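Local atomic coordinates of muconate lactonizing enzyme (Corynebacterium glutamicum, PDB entry 3I4K), a protein that belongs to the enolase superfamily, joining a mandelate racemase/muconate lactonizing enzyme-type N-terminal domain to a TIM-barrel-like C-terminal domain that holds a magnesium ion. Residues H35-S40 against A71-Y76; A117-L122 against R127-G132; A258-V263 against K286-I291; L315-A318 against A323-Y326. One frame throughout, in Å; residues are numbered along the deposited sequence.

Interaction 1. Residues H35-S40 against A71-Y76; sequences HILLVS and ALVDGY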
loop_
_atom_site.group_PDB
_atom_site.type_symbol
_atom_site.label_atom_id
_atom_site.label_comp_id
_atom_site.label_asym_id
_atom_site.label_seq_id
_atom_site.Cartn_x
_atom_site.Cartn_y
_atom_site.Cartn_z
ATOM N N HIS A 35 -17.355 -1.331 24.123
ATOM C CA HIS A 35 -17.234 0.112 24.239
ATOM C C HIS A 35 -16.712 0.600 22.903
ATOM O O HIS A 35 -15.668 0.154 22.423
ATOM C CB HIS A 35 -16.260 0.466 25.361
ATOM C CG HIS A 35 -16.469 -0.341 26.603
ATOM N ND1 HIS A 35 -17.656 -0.333 27.303
ATOM C CD2 HIS A 35 -15.664 -1.227 27.239
ATOM C CE1 HIS A 35 -17.574 -1.180 28.314
ATOM N NE2 HIS A 35 -16.377 -1.736 28.296
ATOM N N ILE A 36 -17.444 1.525 22.305
ATOM C CA ILE A 36 -17.080 2.038 21.006
ATOM C C ILE A 36 -17.007 3.553 20.982
ATOM O O ILE A 36 -17.924 4.235 21.437
ATOM C CB ILE A 36 -18.111 1.561 19.969
ATOM C CG1 ILE A 36 -18.212 0.034 20.036
ATOM C CG2 ILE A 36 -17.736 2.046 18.577
ATOM C CD1 ILE A 36 -19.318 -0.562 19.201
ATOM N N LEU A 37 -15.901 4.082 20.475
ATOM C CA LEU A 37 -15.770 5.523 20.352
ATOM C C LEU A 37 -16.215 5.847 18.936
ATOM O O LEU A 37 -15.425 5.738 17.996
ATOM C CB LEU A 37 -14.326 5.985 20.525
ATOM C CG LEU A 37 -14.229 7.506 20.353
ATOM C CD1 LEU A 37 -14.852 8.180 21.577
ATOM C CD2 LEU A 37 -12.781 7.947 20.177
ATOM N N LEU A 38 -17.481 6.224 18.779
ATOM C CA LEU A 38 -18.005 6.563 17.461
ATOM C C LEU A 38 -17.550 7.975 17.129
ATOM O O LEU A 38 -17.982 8.939 17.753
ATOM C CB LEU A 38 -19.533 6.481 17.458
ATOM C CG LEU A 38 -20.252 6.694 16.123
ATOM C CD1 LEU A 38 -19.910 5.574 15.143
ATOM C CD2 LEU A 38 -21.755 6.720 16.374
ATOM N N VAL A 39 -16.656 8.091 16.158
ATOM C CA VAL A 39 -16.132 9.388 15.755
ATOM C C VAL A 39 -16.787 9.804 14.444
ATOM O O VAL A 39 -16.989 8.981 13.555
ATOM C CB VAL A 39 -14.590 9.330 15.571
ATOM C CG1 VAL A 39 -14.054 10.700 15.198
ATOM C CG2 VAL A 39 -13.931 8.845 16.857
ATOM N N SER A 40 -17.128 11.081 14.326
ATOM C CA SER A 40 -17.761 11.570 13.112
ATOM C C SER A 40 -17.064 12.801 12.569
ATOM O O SER A 40 -16.643 13.679 13.328
ATOM C CB SER A 40 -19.233 11.905 13.369
ATOM O OG SER A 40 -19.358 12.927 14.341
ATOM N N ALA A 71 -9.802 11.185 24.583
ATOM C CA ALA A 71 -8.924 12.259 25.025
ATOM C C ALA A 71 -7.963 12.637 23.897
ATOM O O ALA A 71 -7.671 13.819 23.680
ATOM C CB ALA A 71 -8.152 11.829 26.265
ATOM N N LEU A 72 -7.484 11.639 23.162
ATOM C CA LEU A 72 -6.561 11.909 22.066
ATOM C C LEU A 72 -7.265 12.471 20.825
ATOM O O LEU A 72 -6.789 13.437 20.219
ATOM C CB LEU A 72 -5.763 10.641 21.722
ATOM C CG LEU A 72 -4.699 10.276 22.771
ATOM C CD1 LEU A 72 -4.065 8.924 22.443
ATOM C CD2 LEU A 72 -3.638 11.372 22.811
ATOM N N VAL A 73 -8.394 11.877 20.449
ATOM C CA VAL A 73 -9.144 12.358 19.291
ATOM C C VAL A 73 -9.607 13.793 19.545
ATOM O O VAL A 73 -9.328 14.693 18.751
ATOM C CB VAL A 73 -10.391 11.489 19.010
ATOM C CG1 VAL A 73 -11.237 12.137 17.917
ATOM C CG2 VAL A 73 -9.968 10.084 18.584
ATOM N N ASP A 74 -10.293 14.008 20.664
ATOM C CA ASP A 74 -10.789 15.338 20.998
ATOM C C ASP A 74 -9.704 16.389 21.189
ATOM O O ASP A 74 -9.703 17.418 20.518
ATOM C CB ASP A 74 -11.661 15.290 22.260
ATOM C CG ASP A 74 -12.985 14.589 22.029
ATOM O OD1 ASP A 74 -13.372 14.418 20.853
ATOM O OD2 ASP A 74 -13.650 14.221 23.021
ATOM N N GLY A 75 -8.767 16.119 22.090
ATOM C CA GLY A 75 -7.726 17.087 22.378
ATOM C C GLY A 75 -6.503 17.224 21.492
ATOM O O GLY A 75 -5.826 18.248 21.563
ATOM N N TYR A 76 -6.201 16.231 20.657
ATOM C CA TYR A 76 -5.004 16.332 19.823
ATOM C C TYR A 76 -5.158 16.042 18.335
ATOM O O TYR A 76 -4.635 16.780 17.507
ATOM C CB TYR A 76 -3.901 15.429 20.388
ATOM C CG TYR A 76 -3.580 15.685 21.838
ATOM C CD1 TYR A 76 -4.316 15.076 22.853
ATOM C CD2 TYR A 76 -2.554 16.556 22.199
ATOM C CE1 TYR A 76 -4.034 15.332 24.195
ATOM C CE2 TYR A 76 -2.270 16.817 23.532
ATOM C CZ TYR A 76 -3.015 16.201 24.523
ATOM O OH TYR A 76 -2.740 16.471 25.843
#
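A helix laid on one face of a three-stranded antiparallel sheet makes this contact, and it comes down to L37 and V39 on the sheet meeting V73 on the helix. Segment 35-40 lies on strand 30-43, the middle strand of the N-terminal sheet, and segment 71-76 on helix 66-81. Strand alternation sends L37 and V39 to the same face, and V73 points back at them, one methyl for each. L37 CD2 and V73 CG2 meet tip to tip at 3.9 Å. The second pair, V39 CG1 with V73 CG1, is also tip to tip but a little wider, at 4.2 Å. With CG1 anti to the backbone N (chi1 172°) and CG2 beside that N, V73 turns CG1 to V39 and CG2 to L37, which occupy successive positions on the same face of the strand. The closest CA atoms across the contact, those of V39 and V73, are still 8.4 Å apart, and between these two segments side chains alone make the contact. All three residues are buried, and no hydrogen bond crosses. Around them, L37 also packs on M69 and K70 from the preceding turn of the helix. The backbone of the middle strand is bonded on both flanks, L38 pairing with R14 and V39 with G51. D74 adds a polar link, its OD1 bonding S13 OG on strand 8-25. Apolar helix-on-sheet packing of this sort is characteristic of the alpha+beta N-terminal domain of the enolase superfamily.

Interaction 2. Residues A117-L122 against R127-G132; sequences AWARSL and RDLLGG
L129 carries its CG beside its own backbone N (chi1 -64°) and extends from there (chi2 -173°), which brings its two methyls to W118 and A119 in the last turn of helix 104-121 and to L122 just past its end. W118 has its CG anti to the backbone N (chi1 -160°). Here the chain doubles back on its own helix through a 3-10 segment, in the loop that leads to strand 137-144, the first strand of the barrel. L129 CD1 does most of the work, sitting 3.8 Å from A119 N. The same methyl approaches the indole obliquely, with L129 CD1 3.9 Å from W118 CE3. L122 meets the other branch of L129, and L122 CD1 also lies 3.8 Å above one face of the W118 ring, toward the rim, so the indole and both leucines form one apolar cluster. The second subunit packs against it: W118 and L129 touch D128 of that chain, and L122 its V124. R127 O accepts from both L130 N and G132 N, which closes the turn that carries L129. The other methyl of the leucine, L129 CD2, ends 3.9 Å from L122 CD1.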
loop_
_atom_site.group_PDB
_atom_site.type_symbol
_atom_site.label_atom_id
_atom_site.label_comp_id
_atom_site.label_asym_id
_atom_site.label_seq_id
_atom_site.Cartn_x
_atom_site.Cartn_y
_atom_site.Cartn_z
ATOM N N ALA A 117 -16.742 10.105 4.982
ATOM C CA ALA A 117 -17.163 11.437 4.564
ATOM C C ALA A 117 -16.808 11.742 3.107
ATOM O O ALA A 117 -17.586 12.373 2.388
ATOM C CB ALA A 117 -16.539 12.488 5.484
ATOM N N TRP A 118 -15.636 11.289 2.677
ATOM C CA TRP A 118 -15.169 11.520 1.311
ATOM C C TRP A 118 -15.878 10.622 0.287
ATOM O O TRP A 118 -16.318 11.092 -0.765
ATOM C CB TRP A 118 -13.653 11.304 1.253
ATOM C CG TRP A 118 -12.960 11.937 0.078
ATOM C CD1 TRP A 118 -13.463 12.888 -0.765
ATOM C CD2 TRP A 118 -11.609 11.707 -0.340
ATOM N NE1 TRP A 118 -12.509 13.266 -1.680
ATOM C CE2 TRP A 118 -11.361 12.557 -1.441
ATOM C CE3 TRP A 118 -10.582 10.865 0.112
ATOM C CZ2 TRP A 118 -10.129 12.589 -2.099
ATOM C CZ3 TRP A 118 -9.358 10.897 -0.541
ATOM C CH2 TRP A 118 -9.142 11.755 -1.635
ATOM N N ALA A 119 -15.993 9.333 0.594
ATOM C CA ALA A 119 -16.650 8.400 -0.314
ATOM C C ALA A 119 -18.127 8.760 -0.522
ATOM O O ALA A 119 -18.666 8.590 -1.616
ATOM C CB ALA A 119 -16.522 6.977 0.214
ATOM N N ARG A 120 -18.786 9.240 0.529
ATOM C CA ARG A 120 -20.192 9.625 0.412
ATOM C C ARG A 120 -20.301 10.918 -0.393
ATOM O O ARG A 120 -21.210 11.072 -1.214
ATOM C CB ARG A 120 -20.821 9.797 1.801
ATOM C CG ARG A 120 -21.115 8.473 2.503
ATOM C CD ARG A 120 -21.611 8.683 3.924
ATOM N NE ARG A 120 -21.870 7.418 4.604
ATOM C CZ ARG A 120 -22.898 6.621 4.335
ATOM N NH1 ARG A 120 -23.777 6.961 3.399
ATOM N NH2 ARG A 120 -23.035 5.471 4.982
ATOM N N SER A 121 -19.362 11.836 -0.166
ATOM C CA SER A 121 -19.342 13.103 -0.882
ATOM C C SER A 121 -19.154 12.886 -2.377
ATOM O O SER A 121 -19.649 13.668 -3.190
ATOM C CB SER A 121 -18.212 14.002 -0.370
ATOM O OG SER A 121 -18.495 14.529 0.912
ATOM N N LEU A 122 -18.430 11.830 -2.740
ATOM C CA LEU A 122 -18.175 11.524 -4.146
ATOM C C LEU A 122 -19.223 10.544 -4.643
ATOM O O LEU A 122 -19.257 10.180 -5.823
ATOM C CB LEU A 122 -16.786 10.909 -4.313
ATOM C CG LEU A 122 -15.571 11.674 -3.784
ATOM C CD1 LEU A 122 -14.317 10.831 -4.037
ATOM C CD2 LEU A 122 -15.447 13.037 -4.463
ATOM N N ARG A 127 -14.608 1.460 -0.576
ATOM C CA ARG A 127 -13.647 0.613 -1.286
ATOM C C ARG A 127 -13.171 1.196 -2.617
ATOM O O ARG A 127 -12.103 0.838 -3.109
ATOM C CB ARG A 127 -14.244 -0.766 -1.547
ATOM C CG ARG A 127 -15.498 -0.717 -2.390
ATOM C CD ARG A 127 -16.028 -2.091 -2.684
ATOM N NE ARG A 127 -17.217 -2.024 -3.522
ATOM C CZ ARG A 127 -18.412 -1.642 -3.084
ATOM N NH1 ARG A 127 -18.573 -1.302 -1.812
ATOM N NH2 ARG A 127 -19.439 -1.588 -3.923
ATOM N N ASP A 128 -13.968 2.073 -3.214
ATOM C CA ASP A 128 -13.572 2.675 -4.480
ATOM C C ASP A 128 -12.479 3.719 -4.257
ATOM O O ASP A 128 -11.962 4.298 -5.206
ATOM C CB ASP A 128 -14.773 3.306 -5.187
ATOM C CG ASP A 128 -15.704 2.272 -5.794
ATOM O OD1 ASP A 128 -15.357 1.067 -5.824
ATOM O OD2 ASP A 128 -16.789 2.674 -6.255
ATOM N N LEU A 129 -12.138 3.973 -2.998
ATOM C CA LEU A 129 -11.067 4.914 -2.700
ATOM C C LEU A 129 -9.851 4.065 -2.345
ATOM O O LEU A 129 -8.748 4.583 -2.136
ATOM C CB LEU A 129 -11.427 5.809 -1.514
ATOM C CG LEU A 129 -12.618 6.762 -1.652
ATOM C CD1 LEU A 129 -12.680 7.667 -0.434
ATOM C CD2 LEU A 129 -12.473 7.588 -2.911
ATOM N N LEU A 130 -10.069 2.751 -2.307
ATOM C CA LEU A 130 -9.034 1.788 -1.944
ATOM C C LEU A 130 -8.664 0.792 -3.047
ATOM O O LEU A 130 -8.132 -0.271 -2.754
ATOM C CB LEU A 130 -9.482 1.006 -0.705
ATOM C CG LEU A 130 -9.886 1.841 0.514
ATOM C CD1 LEU A 130 -10.496 0.939 1.567
ATOM C CD2 LEU A 130 -8.678 2.589 1.063
ATOM N N GLY A 131 -8.961 1.126 -4.301
ATOM C CA GLY A 131 -8.616 0.235 -5.395
ATOM C C GLY A 131 -9.753 -0.464 -6.123
ATOM O O GLY A 131 -9.517 -1.181 -7.099
ATOM N N GLY A 132 -10.985 -0.271 -5.670
ATOM C CA GLY A 132 -12.103 -0.923 -6.331
ATOM C C GLY A 132 -12.437 -2.254 -5.697
ATOM O O GLY A 132 -12.026 -2.527 -4.570
#

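Interaction 3. Residues A258-V263 against K286-I291; sequences AEALAV and KKIAAI
Apolar packing carries the contact between A260 and L261 on helix 257-266 and I288 and I291 on helix 282-294. I291 CG2 is the central atom. It stands anti to its backbone N and presses onto the helix backbone itself, 3.9 Å from L261 N and 4.0 Å from A260 C, with A260 CB also 4.0 Å away. I288 brings only its far end: CD1 comes within 4.3 Å of A260 CB, although its CB does not point at the other helix. L261 takes part mainly through its backbone.

As to geometry, the two short segments run nearly parallel, with a signed crossing angle of -18° and axes 9.1 Å apart at closest approach. That is how successive outer helices of a beta/alpha barrel lie, here those following strands 247-250 and 271-274.

The polar groups noted here lie beside the apolar contact. E259 OE1 turns back to accept from W255 N and T256 N just ahead of its helix, and K287 NZ pairs with E284. At the subunit interface the same lysine nitrogen reaches E293 of the second subunit, where L261 and I291 also pack on G295 and A294 of that chain.

With no hydrogen bond or charge pair between the segments, the spacing probably depends on the fit of methyls to alanine and backbone; the small A260 side chain is consistent with I291 CG2 lying so close to the main chain.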
loop_
_atom_site.group_PDB
_atom_site.type_symbol
_atom_site.label_atom_id
_atom_site.label_comp_id
_atom_site.label_asym_id
_atom_site.label_seq_id
_atom_site.Cartn_x
_atom_site.Cartn_y
_atom_site.Cartn_z
ATOM N N ALA A 258 6.234 -1.455 10.198
ATOM C CA ALA A 258 7.549 -1.831 10.717
ATOM C C ALA A 258 7.468 -3.165 11.477
ATOM O O ALA A 258 8.357 -4.023 11.360
ATOM C CB ALA A 258 8.102 -0.722 11.638
ATOM N N GLU A 259 6.402 -3.347 12.251
ATOM C CA GLU A 259 6.252 -4.588 12.996
ATOM C C GLU A 259 5.892 -5.732 12.040
ATOM O O GLU A 259 6.232 -6.878 12.296
ATOM C CB GLU A 259 5.193 -4.430 14.099
ATOM C CG GLU A 259 5.540 -3.329 15.099
ATOM C CD GLU A 259 4.510 -3.181 16.205
ATOM O OE1 GLU A 259 3.295 -3.284 15.918
ATOM O OE2 GLU A 259 4.917 -2.952 17.360
ATOM N N ALA A 260 5.216 -5.436 10.935
ATOM C CA ALA A 260 4.902 -6.502 9.980
ATOM C C ALA A 260 6.215 -6.971 9.322
ATOM O O ALA A 260 6.412 -8.160 9.046
ATOM C CB ALA A 260 3.937 -5.999 8.916
ATOM N N LEU A 261 7.100 -6.012 9.068
ATOM C CA LEU A 261 8.392 -6.269 8.460
ATOM C C LEU A 261 9.237 -7.122 9.415
ATOM O O LEU A 261 9.960 -8.020 8.977
ATOM C CB LEU A 261 9.119 -4.943 8.204
ATOM C CG LEU A 261 10.056 -4.794 6.997
ATOM C CD1 LEU A 261 11.045 -3.670 7.293
ATOM C CD2 LEU A 261 10.783 -6.093 6.688
ATOM N N ALA A 262 9.134 -6.832 10.714
ATOM C CA ALA A 262 9.888 -7.553 11.731
ATOM C C ALA A 262 9.474 -9.027 11.774
ATOM O O ALA A 262 10.318 -9.918 11.924
ATOM C CB ALA A 262 9.693 -6.899 13.104
ATOM N N VAL A 263 8.177 -9.281 11.650
ATOM C CA VAL A 263 7.665 -10.646 11.638
ATOM C C VAL A 263 8.157 -11.359 10.373
ATOM O O VAL A 263 8.532 -12.527 10.415
ATOM C CB VAL A 263 6.110 -10.640 11.703
ATOM C CG1 VAL A 263 5.548 -11.979 11.290
ATOM C CG2 VAL A 263 5.663 -10.309 13.129
ATOM N N LYS A 286 -3.399 -0.879 4.302
ATOM C CA LYS A 286 -2.921 -1.237 2.958
ATOM C C LYS A 286 -1.430 -1.564 3.022
ATOM O O LYS A 286 -0.939 -2.449 2.311
ATOM C CB LYS A 286 -3.119 -0.085 1.965
ATOM C CG LYS A 286 -4.504 0.007 1.346
ATOM C CD LYS A 286 -4.857 -1.252 0.563
ATOM C CE LYS A 286 -6.155 -1.072 -0.197
ATOM N NZ LYS A 286 -6.493 -2.306 -0.954
ATOM N N LYS A 287 -0.713 -0.835 3.874
ATOM C CA LYS A 287 0.722 -1.045 4.024
ATOM C C LYS A 287 1.005 -2.402 4.656
ATOM O O LYS A 287 1.912 -3.118 4.220
ATOM C CB LYS A 287 1.337 0.077 4.861
ATOM C CG LYS A 287 1.086 1.471 4.277
ATOM C CD LYS A 287 1.788 2.533 5.096
ATOM C CE LYS A 287 1.426 3.935 4.633
ATOM N NZ LYS A 287 2.059 4.945 5.518
ATOM N N ILE A 288 0.225 -2.767 5.672
ATOM C CA ILE A 288 0.421 -4.060 6.326
ATOM C C ILE A 288 0.275 -5.150 5.269
ATOM O O ILE A 288 1.096 -6.058 5.177
ATOM C CB ILE A 288 -0.642 -4.334 7.434
ATOM C CG1 ILE A 288 -0.587 -3.259 8.524
ATOM C CG2 ILE A 288 -0.411 -5.724 8.031
ATOM C CD1 ILE A 288 0.641 -3.307 9.458
ATOM N N ALA A 289 -0.781 -5.052 4.467
ATOM C CA ALA A 289 -1.043 -6.046 3.433
ATOM C C ALA A 289 0.084 -6.154 2.404
ATOM O O ALA A 289 0.463 -7.258 1.995
ATOM C CB ALA A 289 -2.362 -5.730 2.732
ATOM N N ALA A 290 0.606 -5.003 1.983
ATOM C CA ALA A 290 1.687 -4.960 0.993
ATOM C C ALA A 290 2.914 -5.715 1.492
ATOM O O ALA A 290 3.495 -6.516 0.766
ATOM C CB ALA A 290 2.068 -3.515 0.703
ATOM N N ILE A 291 3.299 -5.444 2.737
ATOM C CA ILE A 291 4.464 -6.084 3.330
ATOM C C ILE A 291 4.221 -7.580 3.509
ATOM O O ILE A 291 5.032 -8.397 3.089
ATOM C CB ILE A 291 4.815 -5.406 4.668
ATOM C CG1 ILE A 291 5.272 -3.969 4.387
ATOM C CG2 ILE A 291 5.891 -6.194 5.407
ATOM C CD1 ILE A 291 5.225 -3.062 5.603
#

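Interaction 4. Residues L315-A318 against A323-Y326; sequences LQFA and AISY
F317 and A318 close on I324 from the last turns of helix 308-320, and the tight part of the contact is all on the CG1-CD1 branch of that isoleucine. I324 CD1 meets the F317 ring at its edge, in the ring plane, 3.9 Å from CE1. I324 CG1 follows at 4.1 Å from the same CE1, and it is equally near A318 CA, 4.1 Å away, so the side chain wedges between the phenyl edge and the helix backbone. In F317, CG anti to the backbone N (chi1 -179°) brings the ring to I324, and chi2 (-97°) turns its edge to CD1. The other branch is slacker: I324 CG2 and A318 CB are 4.5 Å apart.

The chain leaves helix 308-320 and runs into the short, weakly bonded strand 324-325 beside strand 298-301, with I324 packing on C299 and on L274 of strand 271-274, consistent with the closing position of the (beta/alpha)7beta barrel of this superfamily. I324 is itself the centre of an inverse gamma turn, and the chain bends again at Y326.

Past I324 the character changes. S325 is solvent-exposed and does not approach the helix; its OG makes a weak bond to C299 N instead. Y326 is partly exposed, and its carbonyl O accepts a hydrogen bond from H300 ND1.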
loop_
_atom_site.group_PDB
_atom_site.type_symbol
_atom_site.label_atom_id
_atom_site.label_comp_id
_atom_site.label_asym_id
_atom_site.label_seq_id
_atom_site.Cartn_x
_atom_site.Cartn_y
_atom_site.Cartn_z
ATOM N N LEU A 315 -14.764 -4.445 6.079
ATOM C CA LEU A 315 -15.262 -5.253 4.968
ATOM C C LEU A 315 -14.957 -4.549 3.640
ATOM O O LEU A 315 -14.720 -5.198 2.616
ATOM C CB LEU A 315 -16.767 -5.506 5.116
ATOM C CG LEU A 315 -17.183 -6.541 6.168
ATOM C CD1 LEU A 315 -18.677 -6.450 6.407
ATOM C CD2 LEU A 315 -16.808 -7.946 5.708
ATOM N N GLN A 316 -14.958 -3.220 3.661
ATOM C CA GLN A 316 -14.650 -2.452 2.462
ATOM C C GLN A 316 -13.175 -2.698 2.153
ATOM O O GLN A 316 -12.772 -2.771 0.989
ATOM C CB GLN A 316 -14.889 -0.960 2.702
ATOM C CG GLN A 316 -16.355 -0.594 2.941
ATOM C CD GLN A 316 -17.194 -0.584 1.664
ATOM O OE1 GLN A 316 -18.421 -0.697 1.716
ATOM N NE2 GLN A 316 -16.539 -0.431 0.520
ATOM N N PHE A 317 -12.376 -2.833 3.209
ATOM C CA PHE A 317 -10.950 -3.074 3.040
ATOM C C PHE A 317 -10.769 -4.455 2.434
ATOM O O PHE A 317 -10.065 -4.613 1.447
ATOM C CB PHE A 317 -10.199 -2.979 4.376
ATOM C CG PHE A 317 -8.714 -3.210 4.244
ATOM C CD1 PHE A 317 -8.163 -4.466 4.492
ATOM C CD2 PHE A 317 -7.880 -2.192 3.787
ATOM C CE1 PHE A 317 -6.797 -4.711 4.281
ATOM C CE2 PHE A 317 -6.510 -2.422 3.571
ATOM C CZ PHE A 317 -5.974 -3.692 3.820
ATOM N N ALA A 318 -11.422 -5.449 3.019
ATOM C CA ALA A 318 -11.321 -6.804 2.507
ATOM C C ALA A 318 -11.832 -6.898 1.068
ATOM O O ALA A 318 -11.327 -7.692 0.273
ATOM C CB ALA A 318 -12.098 -7.753 3.391
ATOM N N ALA A 323 -4.751 -9.366 -0.968
ATOM C CA ALA A 323 -3.867 -9.991 0.013
ATOM C C ALA A 323 -4.606 -10.510 1.259
ATOM O O ALA A 323 -4.001 -11.192 2.088
ATOM C CB ALA A 323 -2.762 -9.021 0.411
ATOM N N ILE A 324 -5.889 -10.159 1.414
ATOM C CA ILE A 324 -6.672 -10.704 2.532
ATOM C C ILE A 324 -6.982 -12.036 1.891
ATOM O O ILE A 324 -7.969 -12.194 1.176
ATOM C CB ILE A 324 -7.987 -9.961 2.786
ATOM C CG1 ILE A 324 -7.714 -8.573 3.356
ATOM C CG2 ILE A 324 -8.855 -10.784 3.765
ATOM C CD1 ILE A 324 -7.145 -8.583 4.775
ATOM N N SER A 325 -6.092 -12.979 2.136
ATOM C CA SER A 325 -6.136 -14.308 1.548
ATOM C C SER A 325 -6.511 -15.445 2.485
ATOM O O SER A 325 -6.453 -16.617 2.092
ATOM C CB SER A 325 -4.752 -14.585 0.989
ATOM O OG SER A 325 -3.809 -14.246 1.998
ATOM N N TYR A 326 -6.892 -15.111 3.714
ATOM C CA TYR A 326 -7.236 -16.124 4.693
ATOM C C TYR A 326 -8.590 -15.871 5.363
ATOM O O TYR A 326 -8.738 -16.035 6.575
ATOM C CB TYR A 326 -6.122 -16.191 5.743
ATOM C CG TYR A 326 -6.221 -17.370 6.676
ATOM C CD1 TYR A 326 -6.275 -18.666 6.178
ATOM C CD2 TYR A 326 -6.262 -17.188 8.059
ATOM C CE1 TYR A 326 -6.367 -19.751 7.025
ATOM C CE2 TYR A 326 -6.354 -18.270 8.919
ATOM C CZ TYR A 326 -6.403 -19.551 8.395
ATOM O OH TYR A 326 -6.458 -20.632 9.242
#

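In the fold
Interactions 1 to 4 follow one another along the chain without interleaving. The first two belong to the N-terminal domain, their centres about 22 Å apart and not touching; the last two belong to the barrel domain, their centres about 15 Å apart. There F317 of interaction 4 packs against K286 and A289 of helix 282-294, which interaction 3 uses. Interaction 2 is the bridge: R127 and L130 meet Q316 and F317 of helix 308-320, and L130 O makes a weak hydrogen bond with K286 NZ. Segment 127-132 is thus one place where the N-terminal part meets the barrel helices, while interactions 2 and 3 both also touch the second subunit. Interaction 1 touches none of the others; interaction 2 comes nearest, about 7 Å between nearest atoms.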